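Local coordinates for general secretion pathway protein H (Vibrio cholerae, PDB 4DQ9), which forms part of the pseudopilus tip complex of the type II secretion system, which recognises and binds secreted substrates such as proteases and toxins, at residues 21-26 against 58-63; 45-48 against 52-55; 113-118 against 124-129. All coordinates share one frame; numbering follows the deposited sequence.

How the interactions relate
Helix 2-27 runs from the N terminus, and its C-terminal part (21-26) meets residues 58-63 in interaction 1, closing a loop that holds strands 31-36 and 41-48 and the start of 54-66. Nested inside this loop, interaction 2 pairs 45-48 with 52-55 in the hairpin of strands 41-48 and 54-66, at one edge of the first four-stranded sheet. Interaction 3 opens only after both have closed and shuts a short loop between 113-118 and 124-129, tying the far edge of that sheet to the second sheet. Packing contacts link the three: W53 CD2 lies 3.4 Å from P113 CD, A24 CB lies 3.4 Å from L118 O, and N63 packs on K55.

Interaction 1 of 3, residues 21-26 against 58-63; sequences NEEAIL and NDKMTN
E23 and K60 reach across the gap between the helix and the 58-63 segment with the ends of their side chains, and a single salt bridge joins them: K60 NZ donates to E23 OE1 at 2.9 Å. The ammonium group approaches the carboxylate on the syn lone pair of OE1, the side that faces the other oxygen. With their backbones far apart (10.0 Å between the CA atoms of E23 and K60), length and shape of the side chains decide the contact. K60 is stretched out beyond CG, so its aliphatic stem spans the gap. E23 sets CG anti to its own N (chi1 -163°) and then bends at chi2, which turns the carboxylate to meet the lysine. Beyond the ammonium group, K60 CD comes to 3.7 Å from E23 OE1, so the lysine stem passes close to the same oxygen. A second carboxylate is near, with E22 OE1 standing 6.3 Å from K60 NZ, a distance at which it could add weakly to the attraction.

The helix is the one that packs against the sheet in the pilin-like fold of pseudopilins, and here its C-terminal turns meet the chain where strand 54-66 is interrupted. E23 also packs on W56 and F31, while M61 lies against R16, L19 and L20 of the preceding helical turns.

Hydrogen bonds within 58-63 give the interruption its shape. N58 OD1 accepts from K60 N at 2.7 Å, an Asx turn, and from M61 N at 2.8 Å, both donors being tilted from the carbonyl plane. In return N58 ND2 donates to M61 O at 3.0 Å and also bonds to W56 O.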
ATOM      1  N   ASN A  21      -5.492  -6.207  13.919  1.00 16.34           N
ATOM      2  CA  ASN A  21      -6.733  -5.433  13.842  1.00 17.15           C
ATOM      3  C   ASN A  21      -6.865  -4.585  15.115  1.00 18.49           C
ATOM      4  O   ASN A  21      -7.057  -3.369  15.080  1.00 17.46           O
ATOM      5  CB  ASN A  21      -7.942  -6.324  13.614  1.00 16.72           C
ATOM      6  CG  ASN A  21      -9.219  -5.607  13.708  1.00 20.43           C
ATOM      7  OD1 ASN A  21      -9.490  -4.617  12.968  1.00 28.09           O
ATOM      8  ND2 ASN A  21     -10.100  -6.123  14.559  1.00 22.33           N
ATOM      9  N   GLU A  22      -6.645  -5.235  16.248  1.00 18.06           N
ATOM     10  CA  GLU A  22      -6.607  -4.577  17.564  1.00 19.82           C
ATOM     11  C   GLU A  22      -5.530  -3.489  17.657  1.00 18.75           C
ATOM     12  O   GLU A  22      -5.831  -2.407  18.092  1.00 20.95           O
ATOM     13  CB  GLU A  22      -6.380  -5.677  18.593  1.00 20.04           C
ATOM     14  CG  GLU A  22      -6.280  -5.284  20.074  1.00 25.14           C
ATOM     15  CD  GLU A  22      -6.169  -6.513  20.968  1.00 29.11           C
ATOM     16  OE1 GLU A  22      -5.679  -7.596  20.571  1.00 33.27           O
ATOM     17  OE2 GLU A  22      -6.475  -6.372  22.136  1.00 32.46           O
ATOM     18  N   GLU A  23      -4.335  -3.755  17.097  1.00 18.66           N
ATOM     19  CA  GLU A  23      -3.234  -2.823  17.132  1.00 18.61           C
ATOM     20  C   GLU A  23      -3.613  -1.602  16.325  1.00 19.42           C
ATOM     21  O   GLU A  23      -3.356  -0.452  16.748  1.00 19.88           O
ATOM     22  CB  GLU A  23      -1.938  -3.413  16.647  1.00 17.96           C
ATOM     23  CG  GLU A  23      -0.761  -2.608  17.058  1.00 19.85           C
ATOM     24  CD  GLU A  23      -0.424  -2.675  18.505  1.00 23.42           C
ATOM     25  OE1 GLU A  23      -0.817  -3.586  19.315  1.00 25.92           O
ATOM     26  OE2 GLU A  23       0.333  -1.818  18.839  1.00 24.56           O
ATOM     27  N   ALA A  24      -4.191  -1.822  15.142  1.00 18.40           N
ATOM     28  CA  ALA A  24      -4.570  -0.719  14.231  1.00 18.75           C
ATOM     29  C   ALA A  24      -5.552   0.199  14.977  1.00 19.96           C
ATOM     30  O   ALA A  24      -5.417   1.436  14.974  1.00 20.80           O
ATOM     31  CB  ALA A  24      -5.190  -1.244  12.895  1.00 16.77           C
ATOM     32  N   ILE A  25      -6.548  -0.389  15.605  1.00 20.03           N
ATOM     33  CA  ILE A  25      -7.637   0.382  16.254  1.00 23.64           C
ATOM     34  C   ILE A  25      -7.055   1.181  17.444  1.00 23.91           C
ATOM     35  O   ILE A  25      -7.280   2.420  17.503  1.00 25.59           O
ATOM     36  CB  ILE A  25      -8.807  -0.570  16.639  1.00 23.72           C
ATOM     37  CG1 ILE A  25      -9.584  -0.997  15.372  1.00 20.67           C
ATOM     38  CG2 ILE A  25      -9.763   0.199  17.699  1.00 27.82           C
ATOM     39  CD1 ILE A  25     -10.348  -2.295  15.547  1.00 23.10           C
ATOM     40  N   LEU A  26      -6.235   0.545  18.291  1.00 25.07           N
ATOM     41  CA  LEU A  26      -5.673   1.147  19.496  1.00 26.16           C
ATOM     42  C   LEU A  26      -4.647   2.227  19.137  1.00 26.52           C
ATOM     43  O   LEU A  26      -4.608   3.276  19.804  1.00 26.02           O
ATOM     44  CB  LEU A  26      -5.020   0.100  20.389  1.00 25.64           C
ATOM     45  CG  LEU A  26      -5.888  -0.890  21.197  1.00 26.85           C
ATOM     46  CD1 LEU A  26      -5.069  -2.080  21.583  1.00 28.03           C
ATOM     47  CD2 LEU A  26      -6.483  -0.198  22.384  1.00 33.91           C
ATOM     48  N   ASN A  58       7.975  -5.707  16.851  1.00 20.98           N
ATOM     49  CA  ASN A  58       7.113  -5.470  17.959  1.00 20.29           C
ATOM     50  C   ASN A  58       7.376  -6.499  19.023  1.00 21.21           C
ATOM     51  O   ASN A  58       8.039  -7.506  18.735  1.00 20.37           O
ATOM     52  CB  ASN A  58       5.677  -5.505  17.525  1.00 19.84           C
ATOM     53  CG  ASN A  58       5.226  -6.925  17.178  1.00 20.81           C
ATOM     54  OD1 ASN A  58       4.702  -7.625  18.045  1.00 20.41           O
ATOM     55  ND2 ASN A  58       5.509  -7.386  15.963  1.00 19.86           N
ATOM     56  N   ASP A  59       6.804  -6.283  20.193  1.00 19.89           N
ATOM     57  CA  ASP A  59       7.007  -7.170  21.328  1.00 21.59           C
ATOM     58  C   ASP A  59       5.822  -8.059  21.610  1.00 21.46           C
ATOM     59  O   ASP A  59       5.683  -8.515  22.743  1.00 24.28           O
ATOM     60  CB  ASP A  59       7.432  -6.404  22.639  1.00 23.27           C
ATOM     61  CG  ASP A  59       6.287  -5.542  23.247  1.00 27.70           C
ATOM     62  OD1 ASP A  59       5.221  -5.347  22.632  1.00 23.52           O
ATOM     63  OD2 ASP A  59       6.459  -5.040  24.391  1.00 33.08           O
ATOM     64  N   LYS A  60       4.934  -8.278  20.641  1.00 20.22           N
ATOM     65  CA  LYS A  60       3.705  -9.084  20.818  1.00 20.63           C
ATOM     66  C   LYS A  60       3.713 -10.356  20.006  1.00 21.23           C
ATOM     67  O   LYS A  60       3.226 -11.391  20.491  1.00 22.66           O
ATOM     68  CB  LYS A  60       2.420  -8.268  20.412  1.00 22.57           C
ATOM     69  CG  LYS A  60       2.345  -7.067  21.379  1.00 23.65           C
ATOM     70  CD  LYS A  60       1.104  -6.183  21.090  1.00 26.64           C
ATOM     71  CE  LYS A  60       0.853  -5.296  22.323  1.00 29.05           C
ATOM     72  NZ  LYS A  60      -0.447  -4.502  22.055  1.00 33.21           N
ATOM     73  N   MET A  61       4.336 -10.330  18.838  1.00 19.18           N
ATOM     74  CA  MET A  61       4.307 -11.456  17.864  1.00 19.12           C
ATOM     75  C   MET A  61       5.444 -11.368  16.860  1.00 17.79           C
ATOM     76  O   MET A  61       5.829 -10.303  16.477  1.00 17.91           O
ATOM     77  CB  MET A  61       2.993 -11.553  17.195  1.00 17.85           C
ATOM     78  CG  MET A  61       2.664 -10.410  16.198  1.00 18.72           C
ATOM     79  SD  MET A  61       1.063 -10.728  15.447  1.00 26.12           S
ATOM     80  CE  MET A  61       1.361  -9.958  13.845  1.00 22.27           C
ATOM     81  N   THR A  62       5.945 -12.511  16.383  1.00 17.32           N
ATOM     82  CA  THR A  62       6.808 -12.501  15.233  1.00 17.12           C
ATOM     83  C   THR A  62       6.056 -11.964  14.021  1.00 17.47           C
ATOM     84  O   THR A  62       4.824 -12.046  13.951  1.00 17.37           O
ATOM     85  CB  THR A  62       7.298 -13.910  14.883  1.00 19.48           C
ATOM     86  OG1 THR A  62       6.182 -14.773  14.745  1.00 17.88           O
ATOM     87  CG2 THR A  62       8.185 -14.456  16.009  1.00 21.13           C
ATOM     88  N   ASN A  63       6.794 -11.397  13.091  1.00 17.01           N
ATOM     89  CA  ASN A  63       6.194 -10.729  11.946  1.00 16.85           C
ATOM     90  C   ASN A  63       6.270 -11.511  10.601  1.00 16.81           C
ATOM     91  O   ASN A  63       5.887 -10.972   9.618  1.00 15.45           O
ATOM     92  CB  ASN A  63       6.766  -9.308  11.806  1.00 18.05           C
ATOM     93  CG  ASN A  63       8.274  -9.319  11.584  1.00 19.62           C
ATOM     94  OD1 ASN A  63       8.821 -10.105  10.826  1.00 21.36           O
ATOM     95  ND2 ASN A  63       8.978  -8.399  12.243  1.00 21.31           N
TER

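Interaction 2 of 3, residues 45-48 against 52-55; sequences LQLT and GWQK. With NA (sodium ion), chain D.
L47 and W53 pack on the same face of the strand pair: L47 CB sits 3.7 Å from the centroid of the six-membered indole ring of W53, almost on the ring normal, in a CH-pi contact. L45 CB comes obliquely to the same ring, 3.8 Å from W53 CE3. On the other face, beside Q46, Q54, bent at chi2, binds a sodium ion through OE1 at 2.7 Å; E110 and a water are further ligands, and K55 CG lies 3.6 Å from the metal.

Behind these side chains, the backbones hold the register. Q46 and Q54 form a hydrogen-bonded pair, N to O in both directions, each bond nearly straight. Toward the turn, G52 O takes two donors: T48 N, from above the carbonyl plane, and T48 OG1, in that plane on a lone pair at 3.1 Å. The bond from G52 N to T48 O is weak.

Further out, K51 bonds to both strands: its O to Q54 NE2, which leaves OE1 to the metal, and its N to T48 OG1. Together these features make a tight antiparallel beta hairpin, closed through a glycine of positive phi (65°), with a sodium site on its outer strand.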
ATOM      1  N   LEU A  45       2.953  -6.548   8.309  1.00 15.87           N
ATOM      2  CA  LEU A  45       3.564  -5.255   7.934  1.00 16.60           C
ATOM      3  C   LEU A  45       2.861  -4.064   8.605  1.00 16.28           C
ATOM      4  O   LEU A  45       1.680  -4.116   8.959  1.00 16.87           O
ATOM      5  CB  LEU A  45       3.434  -5.063   6.435  1.00 14.76           C
ATOM      6  CG  LEU A  45       4.051  -6.193   5.631  1.00 15.70           C
ATOM      7  CD1 LEU A  45       3.646  -6.096   4.154  1.00 20.17           C
ATOM      8  CD2 LEU A  45       5.571  -6.206   5.751  1.00 18.37           C
ATOM      9  N   GLN A  46       3.615  -2.966   8.775  1.00 17.11           N
ATOM     10  CA  GLN A  46       3.159  -1.692   9.210  1.00 17.19           C
ATOM     11  C   GLN A  46       3.466  -0.641   8.155  1.00 18.05           C
ATOM     12  O   GLN A  46       4.485  -0.677   7.524  1.00 18.78           O
ATOM     13  CB  GLN A  46       3.798  -1.300  10.505  1.00 18.44           C
ATOM     14  CG  GLN A  46       3.248   0.011  11.142  1.00 23.50           C
ATOM     15  CD  GLN A  46       3.969   0.467  12.408  1.00 32.13           C
ATOM     16  OE1 GLN A  46       5.164   0.199  12.590  1.00 35.19           O
ATOM     17  NE2 GLN A  46       3.228   1.236  13.286  1.00 38.81           N
ATOM     18  N   LEU A  47       2.523   0.261   7.947  1.00 18.46           N
ATOM     19  CA  LEU A  47       2.751   1.363   6.999  1.00 17.22           C
ATOM     20  C   LEU A  47       3.317   2.617   7.784  1.00 17.56           C
ATOM     21  O   LEU A  47       2.746   3.050   8.845  1.00 21.22           O
ATOM     22  CB  LEU A  47       1.412   1.728   6.371  1.00 18.77           C
ATOM     23  CG  LEU A  47       1.503   2.906   5.402  1.00 18.00           C
ATOM     24  CD1 LEU A  47       2.476   2.623   4.322  1.00 17.61           C
ATOM     25  CD2 LEU A  47       0.111   3.247   4.828  1.00 20.11           C
ATOM     26  N   THR A  48       4.433   3.172   7.358  1.00 20.62           N
ATOM     27  CA  THR A  48       4.951   4.402   7.974  1.00 22.17           C
ATOM     28  C   THR A  48       5.150   5.360   6.781  1.00 20.79           C
ATOM     29  O   THR A  48       5.384   4.907   5.629  1.00 19.73           O
ATOM     30  CB  THR A  48       6.342   4.188   8.630  1.00 24.95           C
ATOM     31  OG1 THR A  48       7.202   3.658   7.606  1.00 27.68           O
ATOM     32  CG2 THR A  48       6.168   3.165   9.815  1.00 30.43           C
ATOM     33  N   GLY A  52       7.393   3.533   4.187  1.00 23.89           N
ATOM     34  CA  GLY A  52       6.333   2.806   3.542  1.00 20.76           C
ATOM     35  C   GLY A  52       6.018   1.531   4.310  1.00 20.55           C
ATOM     36  O   GLY A  52       6.143   1.556   5.545  1.00 19.25           O
ATOM     37  N   TRP A  53       5.645   0.446   3.599  1.00 18.91           N
ATOM     38  CA  TRP A  53       5.382  -0.843   4.283  1.00 18.23           C
ATOM     39  C   TRP A  53       6.708  -1.490   4.773  1.00 17.42           C
ATOM     40  O   TRP A  53       7.671  -1.692   4.000  1.00 19.60           O
ATOM     41  CB  TRP A  53       4.666  -1.838   3.386  1.00 15.49           C
ATOM     42  CG  TRP A  53       3.255  -1.345   3.003  1.00 16.44           C
ATOM     43  CD1 TRP A  53       2.805  -0.804   1.860  1.00 17.51           C
ATOM     44  CD2 TRP A  53       2.103  -1.410   3.862  1.00 14.53           C
ATOM     45  NE1 TRP A  53       1.484  -0.522   1.918  1.00 20.63           N
ATOM     46  CE2 TRP A  53       1.022  -0.839   3.175  1.00 16.18           C
ATOM     47  CE3 TRP A  53       1.903  -1.874   5.152  1.00 15.55           C
ATOM     48  CZ2 TRP A  53      -0.293  -0.828   3.728  1.00 17.54           C
ATOM     49  CZ3 TRP A  53       0.626  -1.822   5.686  1.00 18.04           C
ATOM     50  CH2 TRP A  53      -0.426  -1.255   5.019  1.00 15.86           C
ATOM     51  N   GLN A  54       6.744  -1.828   6.054  1.00 16.89           N
ATOM     52  CA  GLN A  54       7.891  -2.515   6.631  1.00 17.11           C
ATOM     53  C   GLN A  54       7.414  -3.638   7.484  1.00 14.59           C
ATOM     54  O   GLN A  54       6.303  -3.578   8.013  1.00 17.59           O
ATOM     55  CB  GLN A  54       8.840  -1.555   7.413  1.00 19.92           C
ATOM     56  CG  GLN A  54       9.450  -0.437   6.560  1.00 23.02           C
ATOM     57  CD  GLN A  54      10.511  -0.918   5.538  1.00 28.41           C
ATOM     58  OE1 GLN A  54      11.180  -1.951   5.726  1.00 29.84           O
ATOM     59  NE2 GLN A  54      10.677  -0.165   4.460  1.00 33.06           N
ATOM     60  N   LYS A  55       8.248  -4.665   7.683  1.00 16.55           N
ATOM     61  CA  LYS A  55       7.858  -5.672   8.660  1.00 16.48           C
ATOM     62  C   LYS A  55       7.627  -5.046  10.071  1.00 16.99           C
ATOM     63  O   LYS A  55       8.391  -4.165  10.525  1.00 18.83           O
ATOM     64  CB  LYS A  55       8.901  -6.802   8.747  1.00 18.83           C
ATOM     65  CG  LYS A  55       9.135  -7.578   7.512  1.00 21.00           C
ATOM     66  CD  LYS A  55      10.242  -8.620   7.787  1.00 23.73           C
ATOM     67  CE  LYS A  55      10.520  -9.381   6.542  1.00 31.78           C
ATOM     68  NZ  LYS A  55      11.731 -10.221   6.848  1.00 35.26           N
TER
HETATM   69 NA    NA D 202      10.768  -4.564   6.407  1.00 28.41          NA
HETATM   70  O   HOH W   1      12.712  -5.129   8.318  1.00 30.62           O

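Interaction 3 of 3, residues 113-118 against 124-129; sequences PQLFVL and TPFTLS
T124, L115 and F126 bring together the two antiparallel sheets of this pilin-like domain, at a place where 115-117 is the outermost strand of one and 126-132 belongs to the other. T124 bears most of the polar contact. Its hydroxyl oxygen accepts the backbone N-H of F116 at 2.7 Å (F116 N to T124 OG1), and T124 N gives its own hydrogen to F116 O at 3.0 Å, in the plane of that carbonyl. F116 is therefore gripped through both its N and its O by one residue, whose side chain stands in for the carbonyl that a neighbouring strand would offer. The torsion that allows this puts OG1 beside the backbone N (chi1 -54°) and leaves CG2 to face Q114 O at 3.7 Å. The same hydroxyl also bonds to A49 O of the second subunit, so the buried oxygen joins the inter-sheet contact to the subunit interface, where F116 packs on G52 of that subunit.

L115 is the second residue of a classic beta bulge, in which Q114 and L115 both face V33. Its branched end crosses F126 at about a right angle, and it also packs on V33 and I35 of the neighbouring strand 31-36. One methyl, CD2, leans on the root of the phenylalanine, 3.6 Å from both CB and CG of F126.

The F126 ring packs on F13 and L17 of helix 2-27; chi1 of 76° places CG between N and the carbonyl carbon and turns a face to the leucine. In the ring plane, T124 O lies at the edge by CD1 and L128 CB at the one by CE2. Over the face turned to the leucine sits L115 CD1, 3.6 Å from the F126 centroid and 1° off the ring normal.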
ATOM      1  N   PRO A 113       1.319  -5.329   1.108  1.00 17.86           N
ATOM      2  CA  PRO A 113       0.335  -6.354   1.541  1.00 16.83           C
ATOM      3  C   PRO A 113      -0.868  -6.399   0.646  1.00 17.87           C
ATOM      4  O   PRO A 113      -1.272  -5.329   0.120  1.00 18.03           O
ATOM      5  CB  PRO A 113      -0.127  -5.812   2.915  1.00 17.98           C
ATOM      6  CG  PRO A 113       0.177  -4.276   2.800  1.00 18.99           C
ATOM      7  CD  PRO A 113       1.349  -4.176   1.991  1.00 17.92           C
ATOM      8  N   GLN A 114      -1.482  -7.572   0.454  1.00 17.91           N
ATOM      9  CA  GLN A 114      -2.756  -7.689  -0.248  1.00 18.56           C
ATOM     10  C   GLN A 114      -3.886  -7.461   0.729  1.00 17.72           C
ATOM     11  O   GLN A 114      -4.987  -7.085   0.317  1.00 22.18           O
ATOM     12  CB  GLN A 114      -2.989  -9.058  -0.884  1.00 17.43           C
ATOM     13  CG  GLN A 114      -1.921  -9.424  -1.837  1.00 18.33           C
ATOM     14  CD  GLN A 114      -0.857 -10.341  -1.145  1.00 13.00           C
ATOM     15  OE1 GLN A 114      -0.660 -10.326   0.125  1.00 19.34           O
ATOM     16  NE2 GLN A 114      -0.243 -11.187  -1.948  1.00 17.67           N
ATOM     17  N   LEU A 115      -3.623  -7.641   2.003  1.00 17.39           N
ATOM     18  CA  LEU A 115      -4.631  -7.424   3.052  1.00 16.23           C
ATOM     19  C   LEU A 115      -4.348  -6.199   3.861  1.00 17.73           C
ATOM     20  O   LEU A 115      -3.317  -6.173   4.551  1.00 17.63           O
ATOM     21  CB  LEU A 115      -4.811  -8.667   3.959  1.00 16.69           C
ATOM     22  CG  LEU A 115      -4.909 -10.057   3.346  1.00 15.71           C
ATOM     23  CD1 LEU A 115      -5.086 -11.096   4.490  1.00 19.37           C
ATOM     24  CD2 LEU A 115      -6.078 -10.049   2.368  1.00 18.81           C
ATOM     25  N   PHE A 116      -5.191  -5.174   3.781  1.00 17.14           N
ATOM     26  CA  PHE A 116      -5.052  -4.011   4.574  1.00 16.45           C
ATOM     27  C   PHE A 116      -5.803  -4.132   5.862  1.00 16.93           C
ATOM     28  O   PHE A 116      -6.966  -4.594   5.890  1.00 16.25           O
ATOM     29  CB  PHE A 116      -5.441  -2.744   3.807  1.00 17.11           C
ATOM     30  CG  PHE A 116      -4.745  -2.614   2.486  1.00 15.79           C
ATOM     31  CD1 PHE A 116      -3.418  -2.145   2.460  1.00 15.43           C
ATOM     32  CD2 PHE A 116      -5.359  -2.899   1.296  1.00 15.05           C
ATOM     33  CE1 PHE A 116      -2.777  -2.000   1.212  1.00 18.94           C
ATOM     34  CE2 PHE A 116      -4.630  -2.847   0.043  1.00 20.65           C
ATOM     35  CZ  PHE A 116      -3.341  -2.319   0.060  1.00 21.00           C
ATOM     36  N   VAL A 117      -5.162  -3.680   6.922  1.00 15.30           N
ATOM     37  CA  VAL A 117      -5.692  -3.763   8.284  1.00 15.26           C
ATOM     38  C   VAL A 117      -5.606  -2.330   8.804  1.00 17.03           C
ATOM     39  O   VAL A 117      -4.594  -1.946   9.425  1.00 19.11           O
ATOM     40  CB  VAL A 117      -4.957  -4.783   9.132  1.00 14.23           C
ATOM     41  CG1 VAL A 117      -5.545  -4.862  10.635  1.00 17.51           C
ATOM     42  CG2 VAL A 117      -4.969  -6.158   8.458  1.00 14.77           C
ATOM     43  N   LEU A 118      -6.657  -1.571   8.492  1.00 17.74           N
ATOM     44  CA  LEU A 118      -6.601  -0.128   8.653  1.00 19.29           C
ATOM     45  C   LEU A 118      -7.007   0.333  10.107  1.00 20.86           C
ATOM     46  O   LEU A 118      -7.728  -0.354  10.830  1.00 22.36           O
ATOM     47  CB  LEU A 118      -7.488   0.549   7.659  1.00 20.55           C
ATOM     48  CG  LEU A 118      -7.328   0.187   6.161  1.00 23.44           C
ATOM     49  CD1 LEU A 118      -8.281   0.935   5.271  1.00 27.59           C
ATOM     50  CD2 LEU A 118      -5.912   0.363   5.789  1.00 21.05           C
ATOM     51  N   THR A 124      -9.475  -5.735   4.624  1.00 17.74           N
ATOM     52  CA  THR A 124      -9.749  -6.220   3.265  1.00 14.59           C
ATOM     53  C   THR A 124     -10.528  -7.558   3.264  1.00 17.00           C
ATOM     54  O   THR A 124     -10.116  -8.481   3.977  1.00 18.37           O
ATOM     55  CB  THR A 124      -8.453  -6.460   2.509  1.00 15.50           C
ATOM     56  OG1 THR A 124      -7.639  -5.272   2.545  1.00 16.60           O
ATOM     57  CG2 THR A 124      -8.644  -7.077   1.142  1.00 16.23           C
ATOM     58  N   PRO A 125     -11.671  -7.652   2.494  1.00 18.17           N
ATOM     59  CA  PRO A 125     -12.402  -8.927   2.515  1.00 17.90           C
ATOM     60  C   PRO A 125     -11.596 -10.002   1.878  1.00 17.16           C
ATOM     61  O   PRO A 125     -11.091  -9.802   0.798  1.00 16.87           O
ATOM     62  CB  PRO A 125     -13.680  -8.599   1.830  1.00 20.00           C
ATOM     63  CG  PRO A 125     -13.822  -7.078   1.921  1.00 20.67           C
ATOM     64  CD  PRO A 125     -12.461  -6.560   1.874  1.00 18.91           C
ATOM     65  N   PHE A 126     -11.475 -11.144   2.535  1.00 15.78           N
ATOM     66  CA  PHE A 126     -10.663 -12.218   1.954  1.00 17.74           C
ATOM     67  C   PHE A 126     -11.008 -13.536   2.648  1.00 16.81           C
ATOM     68  O   PHE A 126     -11.614 -13.536   3.744  1.00 16.37           O
ATOM     69  CB  PHE A 126      -9.130 -11.928   2.137  1.00 17.09           C
ATOM     70  CG  PHE A 126      -8.669 -12.185   3.565  1.00 15.89           C
ATOM     71  CD1 PHE A 126      -8.878 -11.279   4.668  1.00 14.60           C
ATOM     72  CD2 PHE A 126      -8.094 -13.450   3.918  1.00 17.40           C
ATOM     73  CE1 PHE A 126      -8.550 -11.581   5.963  1.00 14.77           C
ATOM     74  CE2 PHE A 126      -7.768 -13.740   5.212  1.00 17.93           C
ATOM     75  CZ  PHE A 126      -7.965 -12.840   6.298  1.00 17.67           C
ATOM     76  N   THR A 127     -10.493 -14.631   2.062  1.00 16.85           N
ATOM     77  CA  THR A 127     -10.455 -15.968   2.677  1.00 16.56           C
ATOM     78  C   THR A 127      -9.011 -16.505   2.500  1.00 14.57           C
ATOM     79  O   THR A 127      -8.520 -16.427   1.354  1.00 16.81           O
ATOM     80  CB  THR A 127     -11.433 -16.888   2.046  1.00 18.63           C
ATOM     81  OG1 THR A 127     -12.737 -16.381   2.306  1.00 21.46           O
ATOM     82  CG2 THR A 127     -11.341 -18.281   2.691  1.00 20.36           C
ATOM     83  N   LEU A 128      -8.394 -16.981   3.595  1.00 16.81           N
ATOM     84  CA  LEU A 128      -7.079 -17.631   3.521  1.00 16.47           C
ATOM     85  C   LEU A 128      -7.352 -19.066   3.982  1.00 16.39           C
ATOM     86  O   LEU A 128      -7.904 -19.263   5.070  1.00 17.43           O
ATOM     87  CB  LEU A 128      -6.055 -16.990   4.428  1.00 18.08           C
ATOM     88  CG  LEU A 128      -4.738 -17.775   4.351  1.00 19.40           C
ATOM     89  CD1 LEU A 128      -3.862 -17.192   3.314  1.00 25.88           C
ATOM     90  CD2 LEU A 128      -4.070 -17.784   5.707  1.00 28.02           C
ATOM     91  N   SER A 129      -6.951 -20.036   3.181  1.00 16.30           N
ATOM     92  CA  SER A 129      -7.101 -21.407   3.641  1.00 15.27           C
ATOM     93  C   SER A 129      -5.780 -22.105   3.679  1.00 15.38           C
ATOM     94  O   SER A 129      -4.820 -21.782   2.935  1.00 15.22           O
ATOM     95  CB  SER A 129      -8.072 -22.104   2.782  1.00 21.46           C
ATOM     96  OG  SER A 129      -7.507 -22.472   1.648  1.00 23.25           O
TER